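Local coordinates for protein phosphoribosylaminoimidazole-succinocarboxamide synthase (PDB 4O86) that catalyses the ATP-dependent joining of L-aspartate to a carboxyaminoimidazole ribonucleotide, making SAICAR in de novo purine biosynthesis, at residues V90-V95 and I152-N157; D173-F178 and P194-F199. All coordinates share one frame; numbering follows the deposited sequence.

Interaction 1. Residues V90-V95 and I152-N157; sequences VVVRNV and IALKVN. With C5P (cytidine-5'-monophosphate), chain D; CDP (cytidine-5'-diphosphate), chain C.
V90 sets its CG1 methyl against CB of A153, 3.9 Å away, where strand 84-93 passes over helix 143-165. V91 turns to the other face of the sheet, and its CG1 lies 3.8 Å from C5' of the bound CDP. V92 faces the helix again and divides its methyls between residues one turn apart. With CG1 anti to the backbone N (chi1 -173°), that methyl rests 3.6 Å from CG of N157, while CG2 meets CB of A153 at 3.7 Å. R93 goes back to the ligand, donating from NH1 to O1A of CDP and from NH2 to O2A, which sits in the guanidinium plane at its edge; C5P is modelled superposed on CDP as an alternative occupant. E118 pairs with NH1 as well. N94 returns to the helix for a two-bond amide pair: ND2 of N157 reaches OD1 of N94 at 2.9 Å, and ND2 of N94 reaches OD1 of N157 at 2.8 Å. The amides lie 16° from coplanar and each oxygen is met on a lone pair, so the reciprocal bonds set both amide flips. L171 O takes another bond from N94 ND2. Strand 84-93 runs between strands 111-121 and 169-180, with helix 143-165 across the face carrying V90 and V92 and the nucleotide against the face of V91 and R93; L154, on the helix, also packs on Y134 of the second subunit.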
loop_
_atom_site.group_PDB
_atom_site.type_symbol
_atom_site.label_atom_id
_atom_site.label_comp_id
_atom_site.label_asym_id
_atom_site.label_seq_id
_atom_site.Cartn_x
_atom_site.Cartn_y
_atom_site.Cartn_z
ATOM N N VAL A 90 1.003 -3.822 11.738
ATOM C CA VAL A 90 2.286 -3.396 11.209
ATOM C C VAL A 90 3.119 -4.633 10.916
ATOM O O VAL A 90 3.482 -5.377 11.816
ATOM C CB VAL A 90 3.013 -2.458 12.193
ATOM C CG1 VAL A 90 4.323 -1.960 11.599
ATOM C CG2 VAL A 90 2.105 -1.281 12.558
ATOM N N VAL A 91 3.384 -4.867 9.644
ATOM C CA VAL A 91 4.070 -6.066 9.234
ATOM C C VAL A 91 5.525 -5.734 8.847
ATOM O O VAL A 91 5.774 -4.833 8.042
ATOM C CB VAL A 91 3.318 -6.773 8.077
ATOM C CG1 VAL A 91 4.136 -7.941 7.557
ATOM C CG2 VAL A 91 1.940 -7.266 8.533
ATOM N N VAL A 92 6.477 -6.442 9.450
ATOM C CA VAL A 92 7.877 -6.310 9.073
ATOM C C VAL A 92 8.327 -7.596 8.356
ATOM O O VAL A 92 7.988 -8.681 8.789
ATOM C CB VAL A 92 8.764 -6.021 10.308
ATOM C CG1 VAL A 92 10.181 -5.709 9.883
ATOM C CG2 VAL A 92 8.199 -4.864 11.121
ATOM N N ARG A 93 9.067 -7.467 7.254
ATOM C CA ARG A 93 9.410 -8.626 6.429
ATOM C C ARG A 93 10.907 -8.677 6.085
ATOM O O ARG A 93 11.464 -7.698 5.566
ATOM C CB ARG A 93 8.539 -8.649 5.153
ATOM C CG ARG A 93 7.139 -8.041 5.342
ATOM C CD ARG A 93 6.243 -8.201 4.120
ATOM N NE ARG A 93 5.835 -9.583 3.956
ATOM C CZ ARG A 93 4.584 -10.033 3.936
ATOM N NH1 ARG A 93 3.534 -9.205 4.034
ATOM N NH2 ARG A 93 4.389 -11.341 3.801
ATOM N N ASN A 94 11.546 -9.815 6.377
ATOM C CA ASN A 94 12.989 -10.033 6.092
ATOM C C ASN A 94 13.236 -10.942 4.881
ATOM O O ASN A 94 14.205 -10.755 4.118
ATOM C CB ASN A 94 13.690 -10.612 7.323
ATOM C CG ASN A 94 13.566 -9.704 8.536
ATOM O OD1 ASN A 94 13.855 -8.505 8.458
ATOM N ND2 ASN A 94 13.110 -10.258 9.652
ATOM N N VAL A 95 12.358 -11.934 4.745
ATOM C CA VAL A 95 12.426 -12.949 3.710
ATOM C C VAL A 95 11.059 -12.957 3.038
ATOM O O VAL A 95 10.036 -12.828 3.725
ATOM C CB VAL A 95 12.728 -14.333 4.328
ATOM C CG1 VAL A 95 12.596 -15.443 3.299
ATOM C CG2 VAL A 95 14.119 -14.336 4.952
ATOM N N ILE A 152 10.002 1.839 15.940
ATOM C CA ILE A 152 9.853 0.735 16.905
ATOM C C ILE A 152 9.781 -0.658 16.226
ATOM O O ILE A 152 10.476 -1.590 16.639
ATOM C CB ILE A 152 8.627 0.933 17.825
ATOM C CG1 ILE A 152 8.718 2.259 18.599
ATOM C CG2 ILE A 152 8.507 -0.222 18.817
ATOM C CD1 ILE A 152 7.347 2.821 18.958
ATOM N N ALA A 153 8.951 -0.798 15.192
ATOM C CA ALA A 153 8.802 -2.088 14.511
ATOM C C ALA A 153 10.150 -2.606 13.981
ATOM O O ALA A 153 10.454 -3.794 14.091
ATOM C CB ALA A 153 7.758 -1.998 13.391
ATOM N N LEU A 154 10.957 -1.703 13.429
ATOM C CA LEU A 154 12.276 -2.049 12.898
ATOM C C LEU A 154 13.280 -2.415 13.991
ATOM O O LEU A 154 14.160 -3.266 13.774
ATOM C CB LEU A 154 12.822 -0.923 12.020
ATOM C CG LEU A 154 12.161 -0.713 10.653
ATOM C CD1 LEU A 154 12.711 0.561 10.015
ATOM C CD2 LEU A 154 12.370 -1.927 9.749
ATOM N N LYS A 155 13.149 -1.788 15.157
ATOM C CA LYS A 155 13.978 -2.148 16.315
ATOM C C LYS A 155 13.583 -3.528 16.845
ATOM O O LYS A 155 14.451 -4.363 17.132
ATOM C CB LYS A 155 13.880 -1.081 17.416
ATOM C CG LYS A 155 14.823 -1.299 18.588
ATOM C CD LYS A 155 14.832 -0.119 19.557
ATOM C CE LYS A 155 15.413 -0.587 20.897
ATOM N NZ LYS A 155 15.428 0.448 21.965
ATOM N N VAL A 156 12.274 -3.762 16.956
ATOM C CA VAL A 156 11.745 -5.054 17.381
ATOM C C VAL A 156 12.260 -6.139 16.428
ATOM O O VAL A 156 12.746 -7.184 16.874
ATOM C CB VAL A 156 10.201 -5.051 17.437
ATOM C CG1 VAL A 156 9.651 -6.468 17.607
ATOM C CG2 VAL A 156 9.695 -4.126 18.547
ATOM N N ASN A 157 12.185 -5.868 15.125
ATOM C CA ASN A 157 12.741 -6.768 14.102
ATOM C C ASN A 157 14.180 -7.167 14.394
ATOM O O ASN A 157 14.483 -8.359 14.452
ATOM C CB ASN A 157 12.659 -6.136 12.717
ATOM C CG ASN A 157 13.034 -7.106 11.608
ATOM O OD1 ASN A 157 12.620 -8.280 11.611
ATOM N ND2 ASN A 157 13.811 -6.618 10.640
HETATM O O3P C5P D . -0.198 -12.762 4.989
HETATM P P C5P D . 1.073 -11.953 5.019
HETATM O O1P C5P D . 2.272 -12.616 4.379
HETATM O O2P C5P D . 0.889 -10.521 4.577
HETATM O "O5'" C5P D . 1.444 -11.916 6.583
HETATM C "C5'" C5P D . 2.691 -11.393 7.037
HETATM C "C4'" C5P D . 2.914 -11.777 8.494
HETATM O "O4'" C5P D . 1.949 -11.136 9.329
HETATM C "C3'" C5P D . 2.734 -13.272 8.706
HETATM O "O3'" C5P D . 3.718 -13.732 9.639
HETATM C "C2'" C5P D . 1.371 -13.434 9.327
HETATM O "O2'" C5P D . 1.429 -14.529 10.247
HETATM C "C1'" C5P D . 1.152 -12.102 10.028
HETATM N N1 C5P D . -0.247 -11.649 10.003
HETATM C C2 C5P D . -1.030 -11.700 11.177
HETATM N N3 C5P D . -2.313 -11.265 11.157
HETATM C C4 C5P D . -2.852 -10.775 10.019
HETATM C C5 C5P D . -2.097 -10.711 8.851
HETATM C C6 C5P D . -0.775 -11.156 8.872
HETATM O O2 C5P D . -0.538 -12.149 12.234
HETATM N N4 C5P D . -4.134 -10.345 10.009
HETATM O O3B CDP C . -2.196 -14.081 4.517
HETATM P PB CDP C . -0.839 -14.093 5.168
HETATM O O1B CDP C . -0.905 -14.443 6.645
HETATM O O2B CDP C . 0.232 -14.805 4.387
HETATM O O3A CDP C . -0.409 -12.533 5.146
HETATM P PA CDP C . 1.109 -11.990 5.069
HETATM O O1A CDP C . 1.063 -10.512 4.760
HETATM O O2A CDP C . 1.941 -12.864 4.154
HETATM O "O5'" CDP C . 1.617 -12.194 6.580
HETATM C "C5'" CDP C . 2.663 -11.390 7.121
HETATM C "C4'" CDP C . 2.905 -11.790 8.570
HETATM O "O4'" CDP C . 1.929 -11.180 9.414
HETATM C "C3'" CDP C . 2.747 -13.290 8.755
HETATM O "O3'" CDP C . 3.722 -13.748 9.698
HETATM C "C2'" CDP C . 1.374 -13.483 9.342
HETATM O "O2'" CDP C . 1.422 -14.597 10.240
HETATM C "C1'" CDP C . 1.123 -12.170 10.067
HETATM N N1 CDP C . -0.279 -11.728 10.016
HETATM C C2 CDP C . -1.061 -11.722 11.193
HETATM O O2 CDP C . -0.564 -12.115 12.269
HETATM N N3 CDP C . -2.346 -11.295 11.151
HETATM C C4 CDP C . -2.890 -10.865 9.992
HETATM N N4 CDP C . -4.175 -10.446 9.964
HETATM C C5 CDP C . -2.137 -10.858 8.821
HETATM C C6 CDP C . -0.812 -11.295 8.862
#

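Interaction 2. Residues D173-F178 and P194-F199; sequences DFKLEF and PDTCRF. With CDP (cytidine-5'-diphosphate), chain C; C5P (cytidine-5'-monophosphate), chain D; PO4 (phosphate ion), chain G.
An antiparallel strand pair floors the nucleotide pocket, joining D173-K175 of strand 169-180 to T196 and the first residues of strand 197-201. The ligand lying on it has its phosphate among R93, R198 and R214, consistent with the substrate ribonucleotide site of SAICAR synthetases. K175 N donates to T196 O at 2.8 Å, and R198 N to D173 O. Between these bonds F174 and C197 form a non-hydrogen-bonded pair, C197 SG packing 3.6 Å from CB of F174 on the face turned from the ligand. On the ligand side, D173 has CG between its backbone N and carbonyl carbon (chi1 54°), which brings OD2 to R198 NH1 in a 2.8 Å salt bridge. OD2 is met on its syn side and lies in the guanidinium plane, yet the two flat groups are turned 66° apart. The other oxygen, OD1, lies 2.7 Å from O3' of CDP. R198, extended from CG to NE, also gives NH2 to O2B of CDP at 2.6 Å, and D211 holds its NE. A leucine in its place would probably deprive D173 OD2 of its close salt bridge and D211 of the one it makes to NE, and leave the phosphates short of a donor. Nearby, K175 runs its CB under the ribose, then bends, its NZ making a salt bridge to E177 OE2 at 2.8 Å and another to D190. Beside the strands, one water bonds to T196 OG1, which is also held by S193 N, and donates to K175 O at 2.8 Å.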
loop_
_atom_site.group_PDB
_atom_site.type_symbol
_atom_site.label_atom_id
_atom_site.label_comp_id
_atom_site.label_asym_id
_atom_site.label_seq_id
_atom_site.Cartn_x
_atom_site.Cartn_y
_atom_site.Cartn_z
ATOM N N ASP A 173 8.960 -13.010 8.661
ATOM C CA ASP A 173 8.186 -11.766 8.762
ATOM C C ASP A 173 7.349 -11.881 10.016
ATOM O O ASP A 173 7.384 -12.928 10.668
ATOM C CB ASP A 173 7.287 -11.548 7.538
ATOM C CG ASP A 173 6.368 -12.744 7.253
ATOM O OD1 ASP A 173 5.916 -13.407 8.198
ATOM O OD2 ASP A 173 6.096 -13.015 6.073
ATOM N N PHE A 174 6.617 -10.823 10.364
ATOM C CA PHE A 174 5.751 -10.843 11.552
ATOM C C PHE A 174 4.851 -9.625 11.584
ATOM O O PHE A 174 5.113 -8.630 10.912
ATOM C CB PHE A 174 6.570 -10.941 12.861
ATOM C CG PHE A 174 7.530 -9.792 13.084
ATOM C CD1 PHE A 174 7.190 -8.738 13.929
ATOM C CD2 PHE A 174 8.774 -9.768 12.458
ATOM C CE1 PHE A 174 8.065 -7.683 14.153
ATOM C CE2 PHE A 174 9.656 -8.708 12.668
ATOM C CZ PHE A 174 9.298 -7.661 13.516
ATOM N N LYS A 175 3.788 -9.710 12.374
ATOM C CA LYS A 175 2.842 -8.611 12.527
ATOM C C LYS A 175 2.853 -8.071 13.969
ATOM O O LYS A 175 2.828 -8.834 14.932
ATOM C CB LYS A 175 1.433 -9.082 12.152
ATOM C CG LYS A 175 0.346 -8.003 12.197
ATOM C CD LYS A 175 -0.359 -7.911 13.550
ATOM C CE LYS A 175 -1.222 -9.150 13.835
ATOM N NZ LYS A 175 -1.798 -9.156 15.221
ATOM N N LEU A 176 2.855 -6.747 14.096
ATOM C CA LEU A 176 2.693 -6.098 15.389
ATOM C C LEU A 176 1.457 -5.209 15.420
ATOM O O LEU A 176 0.931 -4.789 14.373
ATOM C CB LEU A 176 3.916 -5.230 15.729
ATOM C CG LEU A 176 5.293 -5.898 15.744
ATOM C CD1 LEU A 176 6.366 -4.835 15.935
ATOM C CD2 LEU A 176 5.380 -6.988 16.809
ATOM N N GLU A 177 1.024 -4.903 16.638
ATOM C CA GLU A 177 -0.004 -3.905 16.866
ATOM C C GLU A 177 0.434 -2.953 17.978
ATOM O O GLU A 177 1.249 -3.311 18.845
ATOM C CB GLU A 177 -1.323 -4.582 17.214
ATOM C CG GLU A 177 -1.907 -5.354 16.044
ATOM C CD GLU A 177 -3.251 -5.959 16.360
ATOM O OE1 GLU A 177 -4.000 -5.342 17.140
ATOM O OE2 GLU A 177 -3.553 -7.038 15.821
ATOM N N PHE A 178 -0.108 -1.742 17.943
ATOM C CA PHE A 178 0.305 -0.674 18.842
ATOM C C PHE A 178 -0.892 0.109 19.338
ATOM O O PHE A 178 -1.929 0.190 18.666
ATOM C CB PHE A 178 1.203 0.329 18.106
ATOM C CG PHE A 178 2.510 -0.229 17.658
ATOM C CD1 PHE A 178 3.640 -0.119 18.467
ATOM C CD2 PHE A 178 2.621 -0.869 16.423
ATOM C CE1 PHE A 178 4.859 -0.612 18.053
ATOM C CE2 PHE A 178 3.845 -1.378 16.003
ATOM C CZ PHE A 178 4.955 -1.253 16.819
ATOM N N PRO A 194 3.899 -17.759 17.382
ATOM C CA PRO A 194 3.964 -18.437 16.076
ATOM C C PRO A 194 2.698 -18.238 15.229
ATOM O O PRO A 194 2.712 -18.556 14.033
ATOM C CB PRO A 194 4.128 -19.920 16.457
ATOM C CG PRO A 194 4.661 -19.901 17.850
ATOM C CD PRO A 194 3.968 -18.733 18.493
ATOM N N ASP A 195 1.620 -17.727 15.837
ATOM C CA ASP A 195 0.436 -17.263 15.098
ATOM C C ASP A 195 0.713 -15.996 14.282
ATOM O O ASP A 195 0.171 -15.818 13.193
ATOM C CB ASP A 195 -0.731 -16.969 16.057
ATOM C CG ASP A 195 -1.624 -18.181 16.298
ATOM O OD1 ASP A 195 -2.774 -17.985 16.733
ATOM O OD2 ASP A 195 -1.183 -19.324 16.043
ATOM N N THR A 196 1.551 -15.114 14.817
ATOM C CA THR A 196 1.713 -13.772 14.245
ATOM C C THR A 196 3.107 -13.520 13.642
ATOM O O THR A 196 3.425 -12.389 13.268
ATOM C CB THR A 196 1.317 -12.671 15.267
ATOM O OG1 THR A 196 2.076 -12.831 16.461
ATOM C CG2 THR A 196 -0.165 -12.779 15.624
ATOM N N CYS A 197 3.915 -14.583 13.542
ATOM C CA CYS A 197 5.236 -14.523 12.914
ATOM C C CYS A 197 5.457 -15.712 11.996
ATOM O O CYS A 197 4.844 -16.773 12.168
ATOM C CB CYS A 197 6.365 -14.555 13.952
ATOM S SG CYS A 197 6.201 -13.515 15.409
ATOM N N ARG A 198 6.339 -15.531 11.021
ATOM C CA ARG A 198 6.908 -16.672 10.310
ATOM C C ARG A 198 8.286 -16.987 10.869
ATOM O O ARG A 198 9.182 -16.132 10.868
ATOM C CB ARG A 198 6.929 -16.456 8.791
ATOM C CG ARG A 198 5.573 -16.721 8.130
ATOM C CD ARG A 198 5.614 -16.621 6.604
ATOM N NE ARG A 198 4.283 -16.862 6.044
ATOM C CZ ARG A 198 3.453 -15.920 5.604
ATOM N NH1 ARG A 198 3.809 -14.636 5.591
ATOM N NH2 ARG A 198 2.259 -16.269 5.146
ATOM N N PHE A 199 8.418 -18.203 11.393
ATOM C CA PHE A 199 9.680 -18.750 11.881
ATOM C C PHE A 199 10.067 -19.945 11.013
ATOM O O PHE A 199 9.278 -20.888 10.866
ATOM C CB PHE A 199 9.548 -19.251 13.328
ATOM C CG PHE A 199 9.064 -18.222 14.322
ATOM C CD1 PHE A 199 9.691 -16.982 14.449
ATOM C CD2 PHE A 199 8.011 -18.526 15.187
ATOM C CE1 PHE A 199 9.253 -16.057 15.397
ATOM C CE2 PHE A 199 7.582 -17.610 16.145
ATOM C CZ PHE A 199 8.198 -16.373 16.248
HETATM O O3B CDP C . -2.196 -14.081 4.517
HETATM P PB CDP C . -0.839 -14.093 5.168
HETATM O O1B CDP C . -0.905 -14.443 6.645
HETATM O O2B CDP C . 0.232 -14.805 4.387
HETATM O O3A CDP C . -0.409 -12.533 5.146
HETATM P PA CDP C . 1.109 -11.990 5.069
HETATM O O1A CDP C . 1.063 -10.512 4.760
HETATM O O2A CDP C . 1.941 -12.864 4.154
HETATM O "O5'" CDP C . 1.617 -12.194 6.580
HETATM C "C5'" CDP C . 2.663 -11.390 7.121
HETATM C "C4'" CDP C . 2.905 -11.790 8.570
HETATM O "O4'" CDP C . 1.929 -11.180 9.414
HETATM C "C3'" CDP C . 2.747 -13.290 8.755
HETATM O "O3'" CDP C . 3.722 -13.748 9.698
HETATM C "C2'" CDP C . 1.374 -13.483 9.342
HETATM O "O2'" CDP C . 1.422 -14.597 10.240
HETATM C "C1'" CDP C . 1.123 -12.170 10.067
HETATM N N1 CDP C . -0.279 -11.728 10.016
HETATM C C2 CDP C . -1.061 -11.722 11.193
HETATM O O2 CDP C . -0.564 -12.115 12.269
HETATM N N3 CDP C . -2.346 -11.295 11.151
HETATM C C4 CDP C . -2.890 -10.865 9.992
HETATM N N4 CDP C . -4.175 -10.446 9.964
HETATM C C5 CDP C . -2.137 -10.858 8.821
HETATM C C6 CDP C . -0.812 -11.295 8.862
HETATM O O3P C5P D . -0.198 -12.762 4.989
HETATM P P C5P D . 1.073 -11.953 5.019
HETATM O O1P C5P D . 2.272 -12.616 4.379
HETATM O O2P C5P D . 0.889 -10.521 4.577
HETATM O "O5'" C5P D . 1.444 -11.916 6.583
HETATM C "C5'" C5P D . 2.691 -11.393 7.037
HETATM C "C4'" C5P D . 2.914 -11.777 8.494
HETATM O "O4'" C5P D . 1.949 -11.136 9.329
HETATM C "C3'" C5P D . 2.734 -13.272 8.706
HETATM O "O3'" C5P D . 3.718 -13.732 9.639
HETATM C "C2'" C5P D . 1.371 -13.434 9.327
HETATM O "O2'" C5P D . 1.429 -14.529 10.247
HETATM C "C1'" C5P D . 1.152 -12.102 10.028
HETATM N N1 C5P D . -0.247 -11.649 10.003
HETATM C C2 C5P D . -1.030 -11.700 11.177
HETATM N N3 C5P D . -2.313 -11.265 11.157
HETATM C C4 C5P D . -2.852 -10.775 10.019
HETATM C C5 C5P D . -2.097 -10.711 8.851
HETATM C C6 C5P D . -0.775 -11.156 8.872
HETATM O O2 C5P D . -0.538 -12.149 12.234
HETATM N N4 C5P D . -4.134 -10.345 10.009
HETATM P P PO4 G . -5.121 -10.534 13.535
HETATM O O1 PO4 G . -5.377 -9.882 12.202
HETATM O O2 PO4 G . -3.850 -11.354 13.518
HETATM O O3 PO4 G . -4.967 -9.466 14.590
HETATM O O4 PO4 G . -6.305 -11.430 13.854
HETATM O O HOH W 1 4.243 -11.006 15.959
#

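Overall arrangement
From the N terminus, strand 84-93 comes first, and interaction 1 closes a loop of 56 residues when helix 143-165 packs back onto it. The chain then goes from that helix into strand 169-180, and interaction 2 closes a shorter loop of 15 residues with strand 197-201. The two closures follow in series, neither nesting nor crossing, but they meet in space with centres about 9 Å apart. Strands 84-93 and 169-180 are neighbours in one sheet, bonded through V90 with L176 and V92 with F174, and F174 also packs on N157. Interaction 1 sets the helix on one sheet face, interaction 2 adds strand 197-201, and strands of both present side chains to the nucleotide site opposite.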